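Local coordinates for microbial collagenase (Bacillus anthracis, PDB 5SV5), which is a putative bacterial collagenase, represented here by its pre-peptidase C-terminal domain, a beta-rich module that binds sodium ions in the crystal, at residues V90-D94 against N95-T99. Numbering follows the deposited sequence.
Sequences VYKYD and NGDGT
The loop that links strand 84-92 to strand 98-104 in this pre-peptidase C-terminal domain is spanned by Lys92, whose ammonium group meets the backbone of Gly96 and the carboxylate of Asp97. Lys92 NZ donates to Gly96 O at 2.9 Å, with a C=O...N angle of 150°. Beyond CG the lysine chain is fully extended, which carries NZ across the loop while Lys92 CD passes 3.3 Å from Gly96 O. A salt bridge of 3.4 Å joins Lys92 NZ to Asp97 OD1. Asp97 OD1 also accepts from Gly22 N and, at 2.7 Å, from the oxygen of a water that donates to Asn95 O too. Nearer the start of the loop, Asp94 turns its carboxylate forward over the next peptides, CG set between the backbone N and the carbonyl carbon. An Asx turn results: Gly96 N donates to Asp94 OD1 at 3.1 Å, nearly straight (164° at the hydrogen) but 65° out of the carboxylate plane; Gly50 N adds a weak hydrogen bond to this OD1. With Leu20 O and Gly22 O, three backbone oxygens accept from Lys92 NZ, and the Asp97 carboxylate lies beside it; Lys92 is buried. This setting is consistent with a charged lysine that pins the loop to residues 20-22.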
loop_
_atom_site.group_PDB
_atom_site.type_symbol
_atom_site.label_atom_id
_atom_site.label_comp_id
_atom_site.label_asym_id
_atom_site.label_seq_id
_atom_site.Cartn_x
_atom_site.Cartn_y
_atom_site.Cartn_z
ATOM N N VAL A 90 -3.010 0.661 -2.363
ATOM C CA VAL A 90 -2.083 0.855 -3.481
ATOM C C VAL A 90 -2.956 1.220 -4.675
ATOM O O VAL A 90 -3.829 0.432 -5.058
ATOM C CB VAL A 90 -1.257 -0.417 -3.745
ATOM C CG1 VAL A 90 -0.323 -0.200 -4.922
ATOM C CG2 VAL A 90 -0.507 -0.855 -2.490
ATOM N N TYR A 91 -2.764 2.405 -5.251
ATOM C CA TYR A 91 -3.737 2.882 -6.220
ATOM C C TYR A 91 -3.108 3.774 -7.272
ATOM O O TYR A 91 -2.042 4.360 -7.067
ATOM C CB TYR A 91 -4.898 3.608 -5.505
ATOM C CG TYR A 91 -4.534 4.933 -4.860
ATOM C CD1 TYR A 91 -3.987 4.989 -3.585
ATOM C CD2 TYR A 91 -4.731 6.117 -5.540
ATOM C CE1 TYR A 91 -3.671 6.200 -2.995
ATOM C CE2 TYR A 91 -4.414 7.336 -4.966
ATOM C CZ TYR A 91 -3.885 7.374 -3.689
ATOM O OH TYR A 91 -3.562 8.572 -3.086
ATOM N N LYS A 92 -3.802 3.881 -8.396
ATOM C CA LYS A 92 -3.391 4.774 -9.466
ATOM C C LYS A 92 -4.343 5.963 -9.575
ATOM O O LYS A 92 -5.535 5.879 -9.302
ATOM C CB LYS A 92 -3.210 4.061 -10.804
ATOM C CG LYS A 92 -4.461 3.415 -11.366
ATOM C CD LYS A 92 -4.204 2.801 -12.730
ATOM C CE LYS A 92 -5.470 2.169 -13.289
ATOM N NZ LYS A 92 -5.235 1.523 -14.603
ATOM N N TYR A 93 -3.764 7.084 -9.998
ATOM C CA TYR A 93 -4.489 8.351 -10.155
ATOM C C TYR A 93 -4.425 8.902 -11.581
ATOM O O TYR A 93 -4.928 9.997 -11.828
ATOM C CB TYR A 93 -3.979 9.407 -9.147
ATOM C CG TYR A 93 -2.477 9.591 -9.162
ATOM C CD1 TYR A 93 -1.856 10.344 -10.161
ATOM C CD2 TYR A 93 -1.670 9.005 -8.197
ATOM C CE1 TYR A 93 -0.477 10.496 -10.201
ATOM C CE2 TYR A 93 -0.292 9.153 -8.231
ATOM C CZ TYR A 93 0.293 9.908 -9.232
ATOM O OH TYR A 93 1.663 10.030 -9.267
ATOM N N ASP A 94 -3.779 8.192 -12.499
ATOM C CA ASP A 94 -3.787 8.597 -13.916
ATOM C C ASP A 94 -4.285 7.432 -14.775
ATOM O O ASP A 94 -4.689 6.401 -14.235
ATOM C CB ASP A 94 -2.432 9.200 -14.376
ATOM C CG ASP A 94 -1.330 8.172 -14.628
ATOM O OD1 ASP A 94 -1.524 6.962 -14.399
ATOM O OD2 ASP A 94 -0.233 8.628 -15.051
ATOM N N ASN A 95 -4.256 7.592 -16.095
ATOM C CA ASN A 95 -4.791 6.567 -17.004
ATOM C C ASN A 95 -3.808 5.462 -17.438
ATOM O O ASN A 95 -4.108 4.703 -18.357
ATOM C CB ASN A 95 -5.428 7.243 -18.235
ATOM C CG ASN A 95 -6.695 8.013 -17.890
ATOM O OD1 ASN A 95 -7.516 7.555 -17.094
ATOM N ND2 ASN A 95 -6.873 9.176 -18.506
ATOM N N GLY A 96 -2.665 5.344 -16.775
ATOM C CA GLY A 96 -1.720 4.289 -17.119
ATOM C C GLY A 96 -2.123 2.896 -16.655
ATOM O O GLY A 96 -2.893 2.748 -15.720
ATOM N N ASP A 97 -1.599 1.885 -17.341
ATOM C CA ASP A 97 -1.715 0.488 -16.940
ATOM C C ASP A 97 -0.333 0.031 -16.478
ATOM O O ASP A 97 0.671 0.215 -17.180
ATOM C CB ASP A 97 -2.158 -0.380 -18.111
ATOM C CG ASP A 97 -3.607 -0.159 -18.499
ATOM O OD1 ASP A 97 -4.409 0.271 -17.651
ATOM O OD2 ASP A 97 -3.945 -0.448 -19.662
ATOM N N GLY A 98 -0.277 -0.598 -15.315
ATOM C CA GLY A 98 1.012 -1.045 -14.821
ATOM C C GLY A 98 0.898 -2.137 -13.800
ATOM O O GLY A 98 -0.165 -2.432 -13.268
ATOM N N THR A 99 2.032 -2.768 -13.574
ATOM C CA THR A 99 2.231 -3.774 -12.556
ATOM C C THR A 99 3.094 -3.193 -11.441
ATOM O O THR A 99 3.793 -2.179 -11.642
ATOM C CB THR A 99 2.918 -5.011 -13.151
ATOM O OG1 THR A 99 4.124 -4.599 -13.794
ATOM C CG2 THR A 99 2.013 -5.697 -14.173
HETATM O O HOH W 1 -6.011 2.487 -17.835
#